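Local coordinates for lysyl oxidase (PDB 1W7C), which oxidises primary amines such as peptidyl lysine side chains to aldehydes, using copper and a topaquinone cofactor formed from one of its own tyrosines, at the interface of chains A and B. Coordinates in Å, arbitrary orientation; residue numbers count along the deposited sequence, not the author numbering. Chains: chain A/B, Lysyl oxidase.

Contact 1: the interface of chains A and B. Residues chain A 268, 270, 272-274, 278; chain B 688-690, 709.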
loop_
_atom_site.group_PDB
_atom_site.type_symbol
_atom_site.label_atom_id
_atom_site.label_comp_id
_atom_site.label_asym_id
_atom_site.label_seq_id
_atom_site.Cartn_x
_atom_site.Cartn_y
_atom_site.Cartn_z
ATOM N N ARG A 268 -14.294 -0.481 -24.620
ATOM C CA ARG A 268 -14.936 -1.761 -24.788
ATOM C C ARG A 268 -15.319 -2.001 -26.242
ATOM O O ARG A 268 -15.813 -1.093 -26.905
ATOM C CB ARG A 268 -16.203 -1.782 -23.943
ATOM C CG ARG A 268 -16.903 -3.074 -23.946
ATOM C CD ARG A 268 -18.059 -3.180 -23.010
ATOM N NE ARG A 268 -18.241 -4.554 -22.603
ATOM C CZ ARG A 268 -18.871 -5.497 -23.300
ATOM N NH1 ARG A 268 -19.498 -5.236 -24.446
ATOM N NH2 ARG A 268 -18.860 -6.710 -22.823
ATOM N N ASP A 270 -18.043 -3.454 -28.229
ATOM C CA ASP A 270 -19.398 -3.794 -27.804
ATOM C C ASP A 270 -19.896 -5.106 -28.429
ATOM O O ASP A 270 -21.018 -5.492 -28.178
ATOM C CB ASP A 270 -20.396 -2.630 -27.979
ATOM C CG ASP A 270 -21.170 -2.306 -26.671
ATOM O OD1 ASP A 270 -22.051 -1.415 -26.711
ATOM O OD2 ASP A 270 -20.967 -2.887 -25.564
ATOM N N ALA A 272 -18.120 -7.761 -27.595
ATOM C CA ALA A 272 -17.655 -8.645 -26.536
ATOM C C ALA A 272 -18.811 -9.110 -25.638
ATOM O O ALA A 272 -19.713 -8.332 -25.317
ATOM C CB ALA A 272 -16.608 -7.952 -25.710
ATOM N N PRO A 273 -18.788 -10.373 -25.226
ATOM C CA PRO A 273 -19.775 -10.857 -24.257
ATOM C C PRO A 273 -19.698 -10.030 -22.965
ATOM O O PRO A 273 -18.659 -9.446 -22.637
ATOM C CB PRO A 273 -19.342 -12.306 -23.994
ATOM C CG PRO A 273 -18.449 -12.684 -25.122
ATOM C CD PRO A 273 -17.843 -11.428 -25.639
ATOM N N VAL A 274 -20.810 -9.948 -22.263
ATOM C CA VAL A 274 -20.865 -9.310 -20.965
ATOM C C VAL A 274 -20.623 -10.365 -19.891
ATOM O O VAL A 274 -21.209 -11.457 -19.937
ATOM C CB VAL A 274 -22.208 -8.587 -20.820
ATOM C CG1 VAL A 274 -22.467 -8.139 -19.432
ATOM C CG2 VAL A 274 -22.197 -7.397 -21.742
ATOM N N ASP A 278 -22.749 -8.144 -15.018
ATOM C CA ASP A 278 -22.202 -6.844 -15.416
ATOM C C ASP A 278 -23.260 -5.993 -16.135
ATOM O O ASP A 278 -22.957 -4.882 -16.567
ATOM C CB ASP A 278 -20.946 -7.002 -16.280
ATOM C CG ASP A 278 -19.904 -5.946 -16.042
ATOM O OD1 ASP A 278 -19.998 -5.142 -15.054
ATOM O OD2 ASP A 278 -18.906 -5.886 -16.807
ATOM N N ASP B 688 -13.286 -5.897 -21.315
ATOM C CA ASP B 688 -14.644 -6.331 -21.574
ATOM C C ASP B 688 -15.714 -5.902 -20.546
ATOM O O ASP B 688 -16.918 -6.101 -20.751
ATOM C CB ASP B 688 -14.678 -7.857 -21.755
ATOM C CG ASP B 688 -14.223 -8.608 -20.547
ATOM O OD1 ASP B 688 -13.202 -8.207 -19.970
ATOM O OD2 ASP B 688 -14.823 -9.610 -20.129
ATOM N N THR B 689 -15.304 -5.268 -19.449
ATOM C CA THR B 689 -16.298 -4.806 -18.501
ATOM C C THR B 689 -17.206 -3.745 -19.115
ATOM O O THR B 689 -16.785 -2.955 -19.968
ATOM C CB THR B 689 -15.673 -4.290 -17.180
ATOM O OG1 THR B 689 -16.725 -4.009 -16.258
ATOM C CG2 THR B 689 -14.876 -2.997 -17.319
ATOM N N THR B 690 -18.454 -3.695 -18.685
ATOM C CA THR B 690 -19.327 -2.605 -19.044
ATOM C C THR B 690 -19.153 -1.402 -18.118
ATOM O O THR B 690 -19.742 -0.355 -18.405
ATOM C CB THR B 690 -20.769 -3.011 -18.971
ATOM O OG1 THR B 690 -21.108 -3.318 -17.613
ATOM C CG2 THR B 690 -21.100 -4.253 -19.832
ATOM N N TYR B 709 -22.306 2.108 -22.032
ATOM C CA TYR B 709 -22.323 0.634 -22.140
ATOM C C TYR B 709 -23.447 -0.006 -21.322
ATOM O O TYR B 709 -23.285 -1.055 -20.685
ATOM C CB TYR B 709 -20.952 0.069 -21.776
ATOM C CG TYR B 709 -19.867 0.532 -22.711
ATOM C CD1 TYR B 709 -18.941 1.487 -22.307
ATOM C CD2 TYR B 709 -19.787 0.053 -24.009
ATOM C CE1 TYR B 709 -17.918 1.909 -23.155
ATOM C CE2 TYR B 709 -18.772 0.465 -24.869
ATOM C CZ TYR B 709 -17.826 1.387 -24.421
ATOM O OH TYR B 709 -16.837 1.838 -25.262
HETATM O O HOH W 1 -17.518 -5.030 -13.581
HETATM O O HOH W 2 -18.846 -7.365 -19.045
HETATM O O HOH W 3 -16.698 -10.911 -21.485
#
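A loop-to-loop contact of the copper amine oxidase homodimer joins A:Arg268 to B:Asp688 and B:Tyr709. The A:Arg268 chain runs extended from CG to NE, with CG anti to the backbone N (chi1 -176°). Its guanidinium meets the backbone carbonyl of B:Asp688 side-on. NE lies 2.8 Å from B:Asp688 O, and NH2 bonds to the same oxygen, which lies in the guanidinium plane. The NH2 bond falls on a carbonyl lone pair, while NE approaches from above the carbonyl plane. On its own chain, NH1 forms a salt bridge with A:Asp270 OD2, though that aspartate is poorly ordered. NH1 and NH2 both reach A:Ala272 O from one face. These bonds would limit rotation of the guanidinium. A:Arg268 CB sits over one face of the B:Tyr709 ring, 3.8 Å from its centroid. An alanine at A:Arg268 would probably leave B:Asp688 O without these two donors and A:Ala272 O without its guanidinium partners. Nearby, A:Asp278 and B:Thr690 meet tip to tip. B:Thr690 OG1 donates to A:Asp278 O at 2.6 Å. A:Asp278 OD2 accepts B:Thr690 N from above the carboxylate plane, and takes the B:Thr689 OG1 hydroxyl on its syn lone pair at 2.9 Å.

Contact 2: the interface of chains A and B. Residues chain A 514, 527-530; chain B 352, 585-587.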
loop_
_atom_site.group_PDB
_atom_site.type_symbol
_atom_site.label_atom_id
_atom_site.label_comp_id
_atom_site.label_asym_id
_atom_site.label_seq_id
_atom_site.Cartn_x
_atom_site.Cartn_y
_atom_site.Cartn_z
ATOM N N ASP A 514 18.798 -6.866 15.891
ATOM C CA ASP A 514 18.948 -7.981 16.806
ATOM C C ASP A 514 20.266 -7.852 17.547
ATOM O O ASP A 514 21.271 -7.358 17.003
ATOM C CB ASP A 514 18.796 -9.362 16.156
ATOM C CG ASP A 514 19.975 -9.777 15.392
ATOM O OD1 ASP A 514 20.806 -10.559 15.935
ATOM O OD2 ASP A 514 20.190 -9.374 14.236
ATOM N N TYR A 527 20.726 -14.338 25.462
ATOM C CA TYR A 527 19.512 -14.290 24.647
ATOM C C TYR A 527 19.817 -13.451 23.411
ATOM O O TYR A 527 20.417 -12.383 23.505
ATOM C CB TYR A 527 18.373 -13.580 25.393
ATOM C CG TYR A 527 17.637 -14.408 26.440
ATOM C CD1 TYR A 527 18.226 -14.705 27.658
ATOM C CD2 TYR A 527 16.351 -14.868 26.219
ATOM C CE1 TYR A 527 17.528 -15.445 28.624
ATOM C CE2 TYR A 527 15.652 -15.611 27.181
ATOM C CZ TYR A 527 16.233 -15.864 28.386
ATOM O OH TYR A 527 15.563 -16.602 29.320
ATOM N N ASN A 528 19.347 -13.912 22.266
ATOM C CA ASN A 528 19.281 -13.097 21.071
ATOM C C ASN A 528 17.901 -12.441 21.059
ATOM O O ASN A 528 16.889 -13.127 20.966
ATOM C CB ASN A 528 19.477 -13.958 19.831
ATOM C CG ASN A 528 19.479 -13.157 18.544
ATOM O OD1 ASN A 528 18.771 -13.509 17.633
ATOM N ND2 ASN A 528 20.379 -12.165 18.422
ATOM N N THR A 529 17.887 -11.137 21.232
ATOM C CA THR A 529 16.676 -10.353 21.286
ATOM C C THR A 529 16.763 -9.215 20.294
ATOM O O THR A 529 17.601 -9.248 19.390
ATOM C CB THR A 529 16.376 -9.934 22.732
ATOM O OG1 THR A 529 15.080 -9.314 22.825
ATOM C CG2 THR A 529 17.437 -8.967 23.274
ATOM N N LYS A 530 15.885 -8.228 20.425
ATOM C CA LYS A 530 15.916 -7.080 19.551
ATOM C C LYS A 530 15.738 -5.815 20.368
ATOM O O LYS A 530 15.048 -5.806 21.383
ATOM C CB LYS A 530 14.835 -7.188 18.450
ATOM C CG LYS A 530 13.417 -7.394 18.960
ATOM C CD LYS A 530 12.420 -7.458 17.823
ATOM C CE LYS A 530 11.075 -7.943 18.222
ATOM N NZ LYS A 530 11.048 -9.416 18.486
ATOM N N GLN B 352 9.841 -10.756 27.272
ATOM C CA GLN B 352 10.977 -11.336 26.556
ATOM C C GLN B 352 10.743 -12.834 26.236
ATOM O O GLN B 352 11.347 -13.349 25.305
ATOM C CB GLN B 352 12.291 -11.096 27.299
ATOM C CG GLN B 352 13.523 -11.751 26.683
ATOM C CD GLN B 352 13.763 -11.381 25.208
ATOM O OE1 GLN B 352 13.500 -10.260 24.766
ATOM N NE2 GLN B 352 14.263 -12.348 24.451
ATOM N N VAL B 585 14.730 -10.855 15.113
ATOM C CA VAL B 585 15.468 -11.843 15.928
ATOM C C VAL B 585 15.796 -13.089 15.081
ATOM O O VAL B 585 14.960 -13.496 14.250
ATOM C CB VAL B 585 14.613 -12.210 17.157
ATOM C CG1 VAL B 585 15.232 -13.381 17.940
ATOM C CG2 VAL B 585 14.393 -10.976 18.030
ATOM N N LYS B 586 16.968 -13.666 15.314
ATOM C CA LYS B 586 17.444 -14.829 14.575
ATOM C C LYS B 586 17.308 -16.129 15.362
ATOM O O LYS B 586 16.960 -17.167 14.797
ATOM C CB LYS B 586 18.913 -14.623 14.151
ATOM C CG LYS B 586 19.135 -13.255 13.379
ATOM C CD LYS B 586 18.150 -13.041 12.246
ATOM C CE LYS B 586 18.302 -11.682 11.534
ATOM N NZ LYS B 586 17.005 -11.252 10.856
ATOM N N ASN B 587 17.654 -16.095 16.642
ATOM C CA ASN B 587 17.794 -17.298 17.438
ATOM C C ASN B 587 17.074 -17.136 18.769
ATOM O O ASN B 587 17.708 -16.815 19.769
ATOM C CB ASN B 587 19.306 -17.569 17.721
ATOM C CG ASN B 587 20.194 -17.499 16.476
ATOM O OD1 ASN B 587 21.256 -16.826 16.456
ATOM N ND2 ASN B 587 19.826 -18.247 15.474
HETATM O O HOH W 4 11.741 -10.662 16.036
HETATM O O HOH W 5 14.335 -12.825 21.638
HETATM O O HOH W 6 17.776 -16.255 22.521
#
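A:Asn528 holds CG anti to its backbone N (chi1 -178°), which carries its amide oxygen to the backbone of B:Lys586 and B:Asn587. A:Thr529 likewise has OG1 anti to N (chi1 -172°), and its hydroxyl reaches B:Gln352. Both residues of chain A lie on strand 526-536. Two N-H groups grip A:Asn528 OD1. B:Lys586 N, 2.9 Å from OD1, approaches nearly along the C=O axis. B:Asn587 N, of a residue that is poorly ordered, bonds to the same oxygen from a position tilted 20° from the carbonyl plane. The other end of the amide is held within chain A. A:Asn528 ND2 donates to the anti lone pair of A:Asp514 OD1 at 3.0 Å, almost straight. This aspartate, on strand 504-518, fixes the amide rotation and presents OD1 to chain B. Its carboxylate might also help balance the charge of B:Lys586, although their charged atoms do not touch. A:Thr529 OG1 donates to the side-chain oxygen B:Gln352 OE1 at 2.7 Å, tilted from the amide plane. B:Val585 CG2 packs across the A:Lys530 chain, 3.8 Å from its CG. Waters extend the contact: one joins the backbone A:Asn528 N to B:Asn587 O. Another lies 2.7 Å from A:Asn528 O and 2.9 Å from the side-chain amide B:Gln352 NE2.

Contact 3: the interface of chains A and B. Residues chain A 411, 420, 687, 692, 709; chain B 266-268, 662-663.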
loop_
_atom_site.group_PDB
_atom_site.type_symbol
_atom_site.label_atom_id
_atom_site.label_comp_id
_atom_site.label_asym_id
_atom_site.label_seq_id
_atom_site.Cartn_x
_atom_site.Cartn_y
_atom_site.Cartn_z
ATOM N N LEU A 411 -10.438 1.454 13.539
ATOM C CA LEU A 411 -9.981 0.577 14.617
ATOM C C LEU A 411 -11.169 -0.221 15.145
ATOM O O LEU A 411 -12.319 0.031 14.781
ATOM C CB LEU A 411 -9.253 1.353 15.726
ATOM C CG LEU A 411 -10.029 2.308 16.613
ATOM C CD1 LEU A 411 -10.998 1.609 17.558
ATOM C CD2 LEU A 411 -9.088 3.163 17.436
ATOM N N ALA A 420 -16.332 -2.438 20.168
ATOM C CA ALA A 420 -16.188 -1.018 19.891
ATOM C C ALA A 420 -15.525 -0.898 18.524
ATOM O O ALA A 420 -14.476 -1.455 18.303
ATOM C CB ALA A 420 -15.327 -0.380 20.968
ATOM N N ARG A 687 -10.664 9.376 18.750
ATOM C CA ARG A 687 -11.657 8.854 19.692
ATOM C C ARG A 687 -12.890 9.738 19.880
ATOM O O ARG A 687 -13.948 9.263 20.323
ATOM C CB ARG A 687 -11.025 8.619 21.071
ATOM C CG ARG A 687 -9.831 7.647 21.159
ATOM C CD ARG A 687 -10.119 6.175 20.794
ATOM N NE ARG A 687 -10.346 6.072 19.367
ATOM C CZ ARG A 687 -11.468 5.693 18.779
ATOM N NH1 ARG A 687 -12.469 5.173 19.482
ATOM N NH2 ARG A 687 -11.538 5.759 17.468
ATOM N N GLN A 692 -18.775 5.945 15.124
ATOM C CA GLN A 692 -18.354 4.731 15.814
ATOM C C GLN A 692 -19.562 4.086 16.475
ATOM O O GLN A 692 -20.635 4.718 16.548
ATOM C CB GLN A 692 -17.209 5.032 16.798
ATOM C CG GLN A 692 -17.473 6.065 17.847
ATOM C CD GLN A 692 -16.291 6.184 18.805
ATOM O OE1 GLN A 692 -16.034 5.277 19.580
ATOM N NE2 GLN A 692 -15.613 7.333 18.791
ATOM N N TYR A 709 -24.156 7.018 18.832
ATOM C CA TYR A 709 -23.631 8.392 18.976
ATOM C C TYR A 709 -24.312 9.387 18.033
ATOM O O TYR A 709 -23.685 10.281 17.450
ATOM C CB TYR A 709 -22.112 8.390 18.810
ATOM C CG TYR A 709 -21.415 7.576 19.868
ATOM C CD1 TYR A 709 -20.872 6.333 19.566
ATOM C CD2 TYR A 709 -21.332 8.024 21.178
ATOM C CE1 TYR A 709 -20.205 5.579 20.530
ATOM C CE2 TYR A 709 -20.671 7.283 22.153
ATOM C CZ TYR A 709 -20.092 6.061 21.809
ATOM O OH TYR A 709 -19.465 5.293 22.762
ATOM N N ILE B 266 -11.745 2.804 24.982
ATOM C CA ILE B 266 -11.796 2.963 23.532
ATOM C C ILE B 266 -12.921 3.874 23.059
ATOM O O ILE B 266 -12.723 4.725 22.222
ATOM C CB ILE B 266 -11.932 1.590 22.840
ATOM C CG1 ILE B 266 -10.757 0.676 23.125
ATOM C CG2 ILE B 266 -12.107 1.768 21.310
ATOM C CD1 ILE B 266 -11.100 -0.753 22.839
ATOM N N GLN B 267 -14.119 3.649 23.541
ATOM C CA GLN B 267 -15.283 4.274 22.938
ATOM C C GLN B 267 -15.395 5.746 23.308
ATOM O O GLN B 267 -14.776 6.204 24.273
ATOM C CB GLN B 267 -16.510 3.504 23.345
ATOM C CG GLN B 267 -16.974 3.713 24.783
ATOM C CD GLN B 267 -16.350 2.735 25.757
ATOM O OE1 GLN B 267 -15.395 2.019 25.414
ATOM N NE2 GLN B 267 -16.890 2.696 26.987
ATOM N N ARG B 268 -16.176 6.465 22.522
ATOM C CA ARG B 268 -16.305 7.898 22.637
ATOM C C ARG B 268 -16.758 8.302 24.033
ATOM O O ARG B 268 -17.640 7.664 24.601
ATOM C CB ARG B 268 -17.347 8.372 21.633
ATOM C CG ARG B 268 -17.502 9.832 21.577
ATOM C CD ARG B 268 -18.400 10.342 20.500
ATOM N NE ARG B 268 -17.995 11.672 20.108
ATOM C CZ ARG B 268 -18.310 12.801 20.740
ATOM N NH1 ARG B 268 -19.134 12.824 21.786
ATOM N NH2 ARG B 268 -17.780 13.906 20.300
ATOM N N PRO B 662 -5.799 4.567 23.227
ATOM C CA PRO B 662 -6.019 3.282 23.903
ATOM C C PRO B 662 -5.846 2.031 23.053
ATOM O O PRO B 662 -5.654 0.961 23.622
ATOM C CB PRO B 662 -7.459 3.399 24.407
ATOM C CG PRO B 662 -8.121 4.289 23.388
ATOM C CD PRO B 662 -7.044 5.310 23.036
ATOM N N ASN B 663 -5.885 2.173 21.732
ATOM C CA ASN B 663 -5.770 1.028 20.817
ATOM C C ASN B 663 -4.905 1.385 19.618
ATOM O O ASN B 663 -4.814 2.543 19.207
ATOM C CB ASN B 663 -7.131 0.618 20.236
ATOM C CG ASN B 663 -7.847 -0.531 20.959
ATOM O OD1 ASN B 663 -8.682 -1.179 20.331
ATOM N ND2 ASN B 663 -7.554 -0.779 22.231
HETATM O O HOH W 7 -20.151 5.677 25.173
#
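Polar contact is led by A:Arg687, whose NH1 donates to the backbone carbonyl B:Ile266 O at 2.8 Å. The bond is fairly straight, 163° at the hydrogen. B:Ile266 O lies in the guanidinium plane, but NH1 stands above the carbonyl plane. Bends at chi2 and chi3 (-64° and 71°) fold the arginine back to reach it. B:Arg268 N gives a weak bond to the A:Gln692 amide oxygen, OE1. The other end of that amide, NE2, donates to A:Arg687 O at 3.0 Å, which helps set its rotation. Water links the A:Tyr709 hydroxyl to B:Arg268 O, loosely on the B side.

Among the apolar contacts, B:Ile266 CG2 packs 3.9 Å from both A:Ala420 CB and A:Leu411 CD1. The methyl A:Leu411 CD2 covers one face of the A:Arg687 guanidinium, near its rim. B:Pro662 CG rests 3.8 Å from A:Arg687 CD. The A:Gln692 amide flanks B:Arg268 CB, with NE2 3.5 Å away. An alanine at A:Arg687 would probably leave B:Ile266 O without this donor and open a gap beside B:Pro662.

The site seats the B:Ile266 to B:Arg268 loop against strands 411-415, 418-422 and 692-697 of chain A, and so joins the two halves of the dimer.

Contact 4: the interface of chains A and B. Residues chain A 414, 418-419, 695, 697, 706; chain B 370, 728-730.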
loop_
_atom_site.group_PDB
_atom_site.type_symbol
_atom_site.label_atom_id
_atom_site.label_comp_id
_atom_site.label_asym_id
_atom_site.label_seq_id
_atom_site.Cartn_x
_atom_site.Cartn_y
_atom_site.Cartn_z
ATOM N N THR A 414 -13.045 -6.223 20.287
ATOM C CA THR A 414 -14.069 -7.019 20.961
ATOM C C THR A 414 -13.441 -7.637 22.196
ATOM O O THR A 414 -12.448 -8.331 22.117
ATOM C CB THR A 414 -14.609 -8.113 20.030
ATOM O OG1 THR A 414 -15.286 -7.496 18.927
ATOM C CG2 THR A 414 -15.601 -9.020 20.718
ATOM N N TYR A 418 -18.161 -6.423 25.162
ATOM C CA TYR A 418 -18.443 -5.294 24.280
ATOM C C TYR A 418 -17.718 -5.428 22.954
ATOM O O TYR A 418 -16.770 -6.210 22.822
ATOM C CB TYR A 418 -18.015 -3.969 24.933
ATOM C CG TYR A 418 -16.498 -3.756 25.049
ATOM C CD1 TYR A 418 -15.745 -3.217 23.994
ATOM C CD2 TYR A 418 -15.823 -4.085 26.222
ATOM C CE1 TYR A 418 -14.391 -3.043 24.121
ATOM C CE2 TYR A 418 -14.437 -3.903 26.353
ATOM C CZ TYR A 418 -13.727 -3.371 25.291
ATOM O OH TYR A 418 -12.360 -3.156 25.373
ATOM N N SER A 419 -18.229 -4.700 21.956
ATOM C CA SER A 419 -17.477 -4.462 20.740
ATOM C C SER A 419 -17.500 -2.989 20.443
ATOM O O SER A 419 -18.565 -2.370 20.491
ATOM C CB SER A 419 -18.071 -5.221 19.555
ATOM O OG SER A 419 -17.852 -6.603 19.664
ATOM N N TYR A 695 -21.175 -1.478 21.273
ATOM C CA TYR A 695 -22.116 -2.560 21.527
ATOM C C TYR A 695 -21.749 -3.175 22.864
ATOM O O TYR A 695 -20.574 -3.452 23.114
ATOM C CB TYR A 695 -21.948 -3.634 20.428
ATOM C CG TYR A 695 -22.612 -4.949 20.782
ATOM C CD1 TYR A 695 -21.937 -5.932 21.517
ATOM C CD2 TYR A 695 -23.899 -5.209 20.362
ATOM C CE1 TYR A 695 -22.551 -7.106 21.863
ATOM C CE2 TYR A 695 -24.551 -6.402 20.693
ATOM C CZ TYR A 695 -23.846 -7.351 21.431
ATOM O OH TYR A 695 -24.463 -8.534 21.762
ATOM N N TYR A 697 -23.076 -6.292 25.788
ATOM C CA TYR A 697 -23.947 -7.408 26.111
ATOM C C TYR A 697 -23.936 -7.588 27.619
ATOM O O TYR A 697 -22.884 -7.583 28.235
ATOM C CB TYR A 697 -23.477 -8.679 25.409
ATOM C CG TYR A 697 -24.301 -9.913 25.734
ATOM C CD1 TYR A 697 -25.408 -10.252 24.967
ATOM C CD2 TYR A 697 -23.970 -10.739 26.809
ATOM C CE1 TYR A 697 -26.165 -11.384 25.251
ATOM C CE2 TYR A 697 -24.719 -11.872 27.104
ATOM C CZ TYR A 697 -25.813 -12.189 26.318
ATOM O OH TYR A 697 -26.561 -13.305 26.607
ATOM N N TRP A 706 -26.949 -1.056 21.787
ATOM C CA TRP A 706 -26.181 -0.436 20.703
ATOM C C TRP A 706 -26.179 1.061 20.925
ATOM O O TRP A 706 -27.222 1.661 21.032
ATOM C CB TRP A 706 -26.818 -0.738 19.347
ATOM C CG TRP A 706 -26.845 -2.204 18.957
ATOM C CD1 TRP A 706 -27.784 -3.150 19.324
ATOM C CD2 TRP A 706 -25.920 -2.879 18.107
ATOM N NE1 TRP A 706 -27.476 -4.364 18.752
ATOM C CE2 TRP A 706 -26.345 -4.223 17.998
ATOM C CE3 TRP A 706 -24.768 -2.488 17.419
ATOM C CZ2 TRP A 706 -25.660 -5.162 17.244
ATOM C CZ3 TRP A 706 -24.081 -3.428 16.685
ATOM C CH2 TRP A 706 -24.529 -4.748 16.599
ATOM N N VAL B 370 -19.357 -7.419 12.989
ATOM C CA VAL B 370 -20.372 -6.393 13.320
ATOM C C VAL B 370 -20.878 -5.795 12.025
ATOM O O VAL B 370 -20.144 -5.079 11.342
ATOM C CB VAL B 370 -19.787 -5.309 14.204
ATOM C CG1 VAL B 370 -20.834 -4.261 14.494
ATOM C CG2 VAL B 370 -19.189 -5.946 15.519
ATOM N N TYR B 728 -26.192 -10.019 14.991
ATOM C CA TYR B 728 -24.953 -10.003 15.774
ATOM C C TYR B 728 -25.229 -10.260 17.237
ATOM O O TYR B 728 -25.886 -9.454 17.928
ATOM C CB TYR B 728 -24.223 -8.682 15.608
ATOM C CG TYR B 728 -22.933 -8.614 16.385
ATOM C CD1 TYR B 728 -21.774 -9.198 15.900
ATOM C CD2 TYR B 728 -22.868 -7.966 17.613
ATOM C CE1 TYR B 728 -20.579 -9.151 16.596
ATOM C CE2 TYR B 728 -21.663 -7.899 18.318
ATOM C CZ TYR B 728 -20.527 -8.504 17.799
ATOM O OH TYR B 728 -19.331 -8.456 18.471
ATOM N N THR B 729 -24.785 -11.427 17.680
ATOM C CA THR B 729 -24.732 -11.733 19.079
ATOM C C THR B 729 -23.274 -11.929 19.462
ATOM O O THR B 729 -22.478 -12.618 18.780
ATOM C CB THR B 729 -25.610 -12.954 19.489
ATOM O OG1 THR B 729 -25.286 -13.330 20.838
ATOM C CG2 THR B 729 -25.315 -14.215 18.644
ATOM N N TYR B 730 -22.934 -11.343 20.605
ATOM C CA TYR B 730 -21.611 -11.469 21.191
ATOM C C TYR B 730 -21.307 -12.930 21.514
ATOM O O TYR B 730 -22.192 -13.716 21.820
ATOM C CB TYR B 730 -21.512 -10.612 22.462
ATOM C CG TYR B 730 -20.134 -10.595 23.090
ATOM C CD1 TYR B 730 -19.196 -9.619 22.750
ATOM C CD2 TYR B 730 -19.767 -11.565 24.020
ATOM C CE1 TYR B 730 -17.922 -9.626 23.323
ATOM C CE2 TYR B 730 -18.513 -11.578 24.595
ATOM C CZ TYR B 730 -17.591 -10.609 24.247
ATOM O OH TYR B 730 -16.350 -10.639 24.827
HETATM O O HOH W 8 -17.123 -8.885 16.999
#
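The backbone at B:Tyr728 is extended (phi/psi -88/111°), as it is at the poorly ordered B:Thr729, and lays B:Tyr728 and B:Tyr730 against strands 418-422 and 692-697 of chain A. B:Tyr728 has CG anti to its backbone N, which turns one ring edge to A:Tyr695 and the hydroxyl tip to A:Ser419. The ring meets A:Tyr695 edge to face, with planes 83° apart and centroids 4.9 Å apart. B:Tyr728 CE2 points at the centre of the A:Tyr695 face. A:Trp706 CH2 touches the same edge at B:Tyr728 CD2, 3.8 Å away. Within chain A, A:Tyr695 CD2 lies over the centre of the A:Trp706 ring, so the two aromatics support each other. At the tip of B:Tyr728, its phenol OH shares a hydrogen bond of 2.7 Å with A:Ser419 OG. A:Ser419 OG also bonds to A:Thr414 OG1 at 2.8 Å. One water bridges A:Thr414 OG1 and B:Tyr728 OH, completing a small polar ring. B:Tyr730 lies alongside A:Thr414, whose CG2 methyl is 3.5 Å from its CE1. B:Tyr730 CB packs 3.7 Å from A:Tyr695 CE1, and its N makes a weak bond to A:Tyr695 OH. The site holds the B:Tyr728 to B:Tyr730 segment of one subunit against the strands of the other, adding an aromatic contact to the dimer.

Contact 3 and contact 4 are neighbours, with C-alpha centres about 13 Å apart, and share strands 411-415, 418-422 and 692-697 of chain A. Contact 1 lies about 44 Å from contact 3, yet both use Arg268 and Tyr709. The chains are exchanged between them, as the two-fold symmetry requires, so they are overlapping parts of one repeated contact. Contact 2 stands apart, its centre about 34 Å from that of contact 3 and 55 Å from that of contact 1. The dimer is thus held at widely spaced points. The contact centres lie about 31 to 50 Å from A:Asp358, the likely catalytic base, so none borders that active site directly.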